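Local coordinates for putative iron binding protein (Bordetella pertussis Tohama I, PDB 1Y9U), which binds ferric iron through tyrosine side chains and probably serves as the periplasmic binding protein of a bacterial iron-uptake system, at residues E7-T12 / K33-F38; Q77-Q82 / A242-H247; L109-D114 / K221-T226. All coordinates share one frame; numbering follows the deposited sequence.

Contact 1. Residues E7-T12 / K33-F38; sequences EVSLYT and KVNTVF
The Tyr11 ring carries Val37 over one face: CG1 of Val37 stands 4.1 Å from the ring centroid of Tyr11 and 9° off the ring normal, a CH-pi contact. The ring reaches this place with CG anti to its own carbonyl carbon, lying alongside Val37, and its CD1 atom lies 3.7 Å from Val37 CB. Tyr11 OH is hydrogen-bonded to Glu50, and helix 43-50 packs on the same ring. The Asn35 amide spends both N-H groups in its own plane: ND2 donates to Glu7 OE1 at 3.1 Å and to Ser9 OG, also at 3.1 Å. The first bond enters from above the carboxylate, whose plane stands 89° from the amide. Strands 7-12 and 33-38 run parallel, 21° apart, as the two strands of a right-handed beta-alpha-beta crossover through helix 20-30. Five backbone bonds alternate between them, among them Asn35 N to Val8 O at 2.8 Å. Lys33, bent at chi3, swings NZ to Glu7 OE1 at 3.1 Å, a salt bridge whose hydrogen bond is weak. On the face of Val8, Leu10 and Thr12, which helix 20-30 packs against, Val8 CG1 touches Val34 CG2 at 3.9 Å.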
# COMPACT_ATOMS: atom_id res chain seq x y z
N GLU A 7 4.32 25.23 -15.94
CA GLU A 7 4.14 23.77 -15.99
C GLU A 7 4.84 22.96 -14.89
O GLU A 7 5.71 23.45 -14.16
CB GLU A 7 4.56 23.22 -17.38
CG GLU A 7 6.05 23.33 -17.67
CD GLU A 7 6.46 22.69 -18.98
OE1 GLU A 7 5.60 22.18 -19.73
OE2 GLU A 7 7.68 22.69 -19.25
N VAL A 8 4.44 21.70 -14.80
CA VAL A 8 5.00 20.74 -13.86
C VAL A 8 4.82 19.35 -14.47
O VAL A 8 3.76 19.04 -15.01
CB VAL A 8 4.32 20.85 -12.46
CG1 VAL A 8 2.85 20.42 -12.50
CG2 VAL A 8 5.09 20.09 -11.41
N SER A 9 5.86 18.54 -14.36
CA SER A 9 5.84 17.20 -14.93
C SER A 9 5.80 16.12 -13.83
O SER A 9 6.69 16.02 -13.02
CB SER A 9 7.04 16.97 -15.85
OG SER A 9 6.95 17.84 -16.97
N LEU A 10 4.74 15.32 -13.87
CA LEU A 10 4.57 14.21 -12.92
C LEU A 10 4.93 12.90 -13.60
O LEU A 10 4.24 12.49 -14.52
CB LEU A 10 3.12 14.15 -12.46
CG LEU A 10 2.75 12.97 -11.55
CD1 LEU A 10 3.48 13.03 -10.21
CD2 LEU A 10 1.24 12.93 -11.34
N TYR A 11 6.00 12.28 -13.15
CA TYR A 11 6.35 10.93 -13.60
C TYR A 11 5.72 9.96 -12.61
O TYR A 11 6.05 10.01 -11.43
CB TYR A 11 7.86 10.71 -13.61
CG TYR A 11 8.64 11.30 -14.78
CD1 TYR A 11 8.28 12.51 -15.37
CD2 TYR A 11 9.76 10.65 -15.27
CE1 TYR A 11 9.02 13.04 -16.41
CE2 TYR A 11 10.49 11.17 -16.31
CZ TYR A 11 10.11 12.35 -16.88
OH TYR A 11 10.85 12.87 -17.91
N THR A 12 4.86 9.06 -13.09
CA THR A 12 4.07 8.20 -12.22
C THR A 12 4.01 6.77 -12.72
O THR A 12 3.80 6.54 -13.90
CB THR A 12 2.65 8.74 -12.08
OG1 THR A 12 1.84 7.80 -11.35
CG2 THR A 12 1.97 8.96 -13.46
N LYS A 33 0.05 24.00 -16.08
CA LYS A 33 -0.15 22.84 -16.94
C LYS A 33 0.55 21.65 -16.28
O LYS A 33 1.70 21.75 -15.88
CB LYS A 33 0.45 23.12 -18.33
CG LYS A 33 0.48 21.93 -19.29
CD LYS A 33 1.09 22.30 -20.66
CE LYS A 33 2.55 22.74 -20.55
NZ LYS A 33 3.33 22.68 -21.84
N VAL A 34 -0.16 20.53 -16.14
CA VAL A 34 0.42 19.31 -15.62
C VAL A 34 0.71 18.35 -16.77
O VAL A 34 -0.19 18.02 -17.52
CB VAL A 34 -0.52 18.65 -14.60
CG1 VAL A 34 0.10 17.37 -14.08
CG2 VAL A 34 -0.81 19.61 -13.46
N ASN A 35 1.97 17.94 -16.89
CA ASN A 35 2.37 16.91 -17.84
C ASN A 35 2.43 15.58 -17.12
O ASN A 35 3.25 15.41 -16.22
CB ASN A 35 3.74 17.21 -18.43
CG ASN A 35 3.80 18.60 -19.05
OD1 ASN A 35 2.95 18.96 -19.86
ND2 ASN A 35 4.80 19.38 -18.65
N THR A 36 1.55 14.67 -17.50
CA THR A 36 1.46 13.36 -16.86
C THR A 36 2.26 12.40 -17.71
O THR A 36 1.93 12.18 -18.88
CB THR A 36 0.01 12.88 -16.77
OG1 THR A 36 -0.78 13.78 -15.97
CG2 THR A 36 -0.08 11.54 -16.03
N VAL A 37 3.32 11.84 -17.13
CA VAL A 37 4.21 10.89 -17.79
C VAL A 37 4.10 9.54 -17.08
O VAL A 37 4.65 9.35 -16.00
CB VAL A 37 5.67 11.38 -17.81
CG1 VAL A 37 6.58 10.33 -18.46
CG2 VAL A 37 5.77 12.71 -18.57
N PHE A 38 3.43 8.60 -17.73
CA PHE A 38 3.21 7.27 -17.18
C PHE A 38 4.45 6.41 -17.43
O PHE A 38 4.88 6.22 -18.60
CB PHE A 38 1.97 6.66 -17.83
CG PHE A 38 1.68 5.24 -17.38
CD1 PHE A 38 1.63 4.90 -16.04
CD2 PHE A 38 1.44 4.24 -18.32
CE1 PHE A 38 1.36 3.61 -15.65
CE2 PHE A 38 1.18 2.95 -17.92
CZ PHE A 38 1.13 2.64 -16.59

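Contact 2. Residues Q77-Q82 / A242-H247; sequences QKIQSQ and AAVAAH
Gln77 N donates to Val244 O at 3.0 Å with an N-H...O angle of 158°, the donor standing above the carbonyl plane rather than in it, and this is the one direct backbone hydrogen bond between 77-82 and 242-247. Next to it a water takes the place of a second bond: it accepts from Val244 N at 2.9 Å and donates to Gln77 O at 2.7 Å, so both polar backbone groups of each residue are engaged, two directly and two through the water. Gln77 puts CG between its backbone N and carbonyl carbon (chi1 66°), then extends, which lays the chain obliquely across Val244 and brings Gln77 CG to 3.9 Å from Val244 CG1. Its CB also comes near the CA of Ala246. Strand 76-77 is a short antiparallel neighbour of strand 237-245 in the mixed sheet of this periplasmic-binding-protein fold, and the segment 77-82 leaves that edge to lead into helix 82-87. Two residues farther along, Ile79 crosses Val244 at about a right angle. Its CG2, anti to the carbonyl carbon, meets Val244 CG2 at 3.9 Å, the CD1 end of Ile79 lying a little farther from the same methyl. The two branches of Val244 thus divide their work, CG1 (anti to the backbone N, chi1 174°) against the Gln77 chain and CG2 against Ile79. Leu258 of helix 251-261 packs on both Ile79 and Val244. At the far end Ser81 occupies the N-cap position of helix 82-87: its OG accepts from Leu84 N and also pairs with Glu259.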
# COMPACT_ATOMS: atom_id res chain seq x y z
N GLN A 77 15.28 15.04 -4.33
CA GLN A 77 15.85 16.05 -3.45
C GLN A 77 14.97 16.30 -2.22
O GLN A 77 13.75 16.05 -2.24
CB GLN A 77 16.08 17.38 -4.19
CG GLN A 77 14.81 18.06 -4.64
CD GLN A 77 15.09 19.32 -5.45
OE1 GLN A 77 14.84 19.35 -6.64
NE2 GLN A 77 15.61 20.34 -4.79
N LYS A 78 15.60 16.80 -1.17
CA LYS A 78 14.98 17.14 0.09
C LYS A 78 14.17 18.41 -0.07
O LYS A 78 14.58 19.31 -0.79
CB LYS A 78 16.07 17.34 1.15
CG LYS A 78 16.78 16.05 1.54
CD LYS A 78 17.92 16.28 2.49
CE LYS A 78 18.79 15.05 2.57
NZ LYS A 78 19.50 14.97 3.87
N ILE A 79 13.01 18.47 0.57
CA ILE A 79 12.22 19.70 0.61
C ILE A 79 11.77 19.97 2.03
O ILE A 79 11.75 19.08 2.88
CB ILE A 79 11.00 19.67 -0.36
CG1 ILE A 79 9.98 18.62 0.08
CG2 ILE A 79 11.46 19.45 -1.82
CD1 ILE A 79 8.64 18.79 -0.57
N GLN A 80 11.44 21.24 2.25
CA GLN A 80 10.94 21.71 3.52
C GLN A 80 9.54 22.22 3.24
O GLN A 80 9.32 23.05 2.35
CB GLN A 80 11.83 22.81 4.08
CG GLN A 80 13.20 22.31 4.50
CD GLN A 80 14.14 22.05 3.33
OE1 GLN A 80 14.30 22.89 2.45
NE2 GLN A 80 14.76 20.86 3.31
N SER A 81 8.58 21.66 3.97
CA SER A 81 7.19 22.03 3.78
C SER A 81 6.43 21.76 5.05
O SER A 81 6.23 20.62 5.44
CB SER A 81 6.55 21.25 2.62
OG SER A 81 5.14 21.44 2.61
N GLN A 82 5.99 22.83 5.71
CA GLN A 82 5.10 22.70 6.85
C GLN A 82 3.77 22.06 6.42
O GLN A 82 3.15 21.36 7.21
CB GLN A 82 4.88 24.07 7.51
CG GLN A 82 3.87 24.01 8.65
CD GLN A 82 2.42 24.22 8.19
OE1 GLN A 82 2.18 24.75 7.09
NE2 GLN A 82 1.47 23.82 9.03
N ALA A 242 5.31 9.84 -3.01
CA ALA A 242 5.95 10.71 -3.97
C ALA A 242 7.11 11.45 -3.36
O ALA A 242 7.28 11.54 -2.17
CB ALA A 242 4.92 11.68 -4.52
N ALA A 243 7.90 12.03 -4.26
CA ALA A 243 9.09 12.79 -3.92
C ALA A 243 9.33 13.80 -5.03
O ALA A 243 8.89 13.60 -6.16
CB ALA A 243 10.28 11.88 -3.80
N VAL A 244 10.00 14.90 -4.69
CA VAL A 244 10.43 15.85 -5.72
C VAL A 244 11.72 15.32 -6.37
O VAL A 244 12.62 14.87 -5.69
CB VAL A 244 10.65 17.24 -5.12
CG1 VAL A 244 11.25 18.20 -6.16
CG2 VAL A 244 9.34 17.80 -4.58
N ALA A 245 11.76 15.35 -7.69
CA ALA A 245 12.93 14.86 -8.43
C ALA A 245 14.17 15.73 -8.19
O ALA A 245 14.07 16.95 -8.02
CB ALA A 245 12.63 14.79 -9.90
N ALA A 246 15.33 15.08 -8.20
CA ALA A 246 16.61 15.72 -7.87
C ALA A 246 16.91 16.96 -8.72
O ALA A 246 17.46 17.95 -8.21
CB ALA A 246 17.74 14.70 -8.02
N HIS A 247 16.54 16.91 -9.98
CA HIS A 247 16.83 17.99 -10.92
C HIS A 247 15.57 18.71 -11.44
O HIS A 247 15.56 19.28 -12.53
CB HIS A 247 17.69 17.43 -12.06
CG HIS A 247 18.99 16.87 -11.58
ND1 HIS A 247 19.99 17.66 -11.08
CD2 HIS A 247 19.43 15.59 -11.48
CE1 HIS A 247 21.01 16.90 -10.71
NE2 HIS A 247 20.69 15.64 -10.94
O HOH W 1 11.16 15.25 -2.08

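Contact 3. Residues L109-D114 / K221-T226; sequences LYVEKD and KVVRPT
Four backbone hydrogen bonds form the first shell, in two reciprocal pairs. Leu109 N reaches Val223 O at 2.9 Å, and Val223 N returns to Leu109 O at 3.0 Å, nearly straight at 174°. Beyond the non-hydrogen-bonded pair Tyr110-Val222, Val111 N meets Lys221 O at 2.9 Å and Lys221 N meets Val111 O at 2.8 Å. This is antiparallel pairing of strands 100-112 and 220-223, whose short axes run at 134°, well twisted from true antiparallel. On the face of Leu109 and Val111, CG2 of Val111 touches CG2 of Val223 at 3.9 Å, both methyls being anti to their carbonyl carbons. Lys221, extended beyond CG, crosses Val111 obliquely and brings its CE to 3.8 Å from Val111 CG1. Pro225 closes the other end, its CG 4.0 Å from Leu109 CB. Farther out, Glu112 OE1 accepts from Asp114 N, which holds the turn leaving the strand. Tyr110 projects from the other face, its OH hydrogen-bonded to Asn197 O and its ring packed against helices 179-187 and 198-206, touching Tyr200, an iron ligand seen for this protein, though no iron is bound here. The face of Leu109, Val111 and Val223 is thus apolar apart from Lys221, whose ammonium is carried past Val111 to the carbonyl of Leu115, while the face of Tyr110 lies next to the iron site.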
# COMPACT_ATOMS: atom_id res chain seq x y z
N LEU A 109 -7.33 -9.18 7.11
CA LEU A 109 -7.85 -10.53 7.09
C LEU A 109 -9.22 -10.52 6.43
O LEU A 109 -10.13 -9.85 6.90
CB LEU A 109 -7.96 -11.08 8.50
CG LEU A 109 -8.11 -12.60 8.62
CD1 LEU A 109 -6.81 -13.34 8.25
CD2 LEU A 109 -8.57 -13.00 10.01
N TYR A 110 -9.35 -11.23 5.32
CA TYR A 110 -10.67 -11.52 4.76
C TYR A 110 -11.25 -12.67 5.54
O TYR A 110 -10.53 -13.62 5.82
CB TYR A 110 -10.58 -11.94 3.31
CG TYR A 110 -10.07 -10.92 2.30
CD1 TYR A 110 -9.61 -9.66 2.66
CD2 TYR A 110 -10.06 -11.26 0.93
CE1 TYR A 110 -9.12 -8.78 1.69
CE2 TYR A 110 -9.60 -10.39 -0.02
CZ TYR A 110 -9.16 -9.13 0.35
OH TYR A 110 -8.63 -8.31 -0.62
N VAL A 111 -12.52 -12.58 5.91
CA VAL A 111 -13.16 -13.54 6.79
C VAL A 111 -14.52 -13.91 6.23
O VAL A 111 -15.28 -13.02 5.84
CB VAL A 111 -13.35 -12.96 8.21
CG1 VAL A 111 -14.03 -13.96 9.13
CG2 VAL A 111 -11.99 -12.49 8.77
N GLU A 112 -14.87 -15.19 6.22
CA GLU A 112 -16.21 -15.61 5.83
C GLU A 112 -17.22 -14.77 6.60
O GLU A 112 -17.06 -14.56 7.80
CB GLU A 112 -16.41 -17.08 6.14
CG GLU A 112 -17.53 -17.75 5.36
CD GLU A 112 -18.93 -17.47 5.90
OE1 GLU A 112 -19.08 -17.21 7.11
OE2 GLU A 112 -19.87 -17.50 5.06
N LYS A 113 -18.26 -14.28 5.92
CA LYS A 113 -19.07 -13.21 6.46
C LYS A 113 -19.72 -13.49 7.81
O LYS A 113 -19.97 -12.56 8.57
CB LYS A 113 -20.14 -12.78 5.45
CG LYS A 113 -21.19 -13.86 5.20
CD LYS A 113 -22.11 -13.51 4.04
CE LYS A 113 -23.15 -14.59 3.77
NZ LYS A 113 -24.18 -14.66 4.86
N ASP A 114 -20.00 -14.75 8.12
CA ASP A 114 -20.66 -15.09 9.38
C ASP A 114 -19.78 -15.77 10.41
O ASP A 114 -20.25 -16.18 11.46
CB ASP A 114 -21.86 -15.99 9.10
CG ASP A 114 -22.91 -15.31 8.27
OD1 ASP A 114 -23.29 -14.17 8.64
OD2 ASP A 114 -23.40 -15.85 7.25
N LYS A 221 -16.19 -10.45 5.04
CA LYS A 221 -16.02 -9.23 5.79
C LYS A 221 -14.53 -9.02 6.05
O LYS A 221 -13.72 -9.94 5.90
CB LYS A 221 -16.78 -9.27 7.11
CG LYS A 221 -16.33 -10.35 8.09
CD LYS A 221 -17.22 -10.43 9.33
CE LYS A 221 -16.84 -11.62 10.15
NZ LYS A 221 -17.73 -11.76 11.33
N VAL A 222 -14.18 -7.81 6.43
CA VAL A 222 -12.82 -7.45 6.77
C VAL A 222 -12.65 -7.38 8.28
O VAL A 222 -13.44 -6.76 9.00
CB VAL A 222 -12.43 -6.10 6.13
CG1 VAL A 222 -11.16 -5.53 6.74
CG2 VAL A 222 -12.28 -6.25 4.64
N VAL A 223 -11.59 -8.02 8.76
CA VAL A 223 -11.08 -7.78 10.11
C VAL A 223 -9.64 -7.30 9.91
O VAL A 223 -8.86 -7.96 9.24
CB VAL A 223 -11.13 -9.06 10.98
CG1 VAL A 223 -10.44 -8.84 12.30
CG2 VAL A 223 -12.57 -9.46 11.20
N ARG A 224 -9.31 -6.15 10.49
CA ARG A 224 -7.96 -5.61 10.40
C ARG A 224 -7.11 -6.13 11.54
O ARG A 224 -7.35 -5.74 12.70
CB ARG A 224 -7.98 -4.08 10.45
CG ARG A 224 -8.70 -3.41 9.29
CD ARG A 224 -8.11 -2.08 9.00
NE ARG A 224 -8.70 -1.28 7.96
CZ ARG A 224 -9.65 -0.36 8.14
NH1 ARG A 224 -10.27 -0.23 9.30
NH2 ARG A 224 -10.02 0.42 7.13
N PRO A 225 -6.14 -7.00 11.28
CA PRO A 225 -5.27 -7.47 12.36
C PRO A 225 -4.35 -6.38 12.85
O PRO A 225 -4.09 -5.39 12.15
CB PRO A 225 -4.46 -8.60 11.72
CG PRO A 225 -5.17 -8.91 10.43
CD PRO A 225 -5.76 -7.60 9.99
N THR A 226 -3.82 -6.58 14.06
CA THR A 226 -2.76 -5.74 14.57
C THR A 226 -1.58 -6.57 14.99
O THR A 226 -1.68 -7.79 15.18
CB THR A 226 -3.25 -4.93 15.77
OG1 THR A 226 -3.70 -5.83 16.81
CG2 THR A 226 -4.44 -4.03 15.39

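From the N terminus, contact 1 closes first: strand 7-12 passes through helix 20-30 and returns as strand 33-38, a short loop of 20 residues complete before the others open. Contact 2 opens at 77-82 and closes only at 242-247, a loop of 159 residues, and contact 3 (109-114 with 221-226) is nested wholly inside it. No loops cross. Contacts 1 and 2 lie on the same side of the chain's centre, their centres about 15 Å apart, whereas contact 3 sits on the opposite side, its centre about 38 Å from those of the other two. All three reach one mixed sheet, in which the neighbouring strands 100-112 and 237-245 link the regions of contacts 2 and 3.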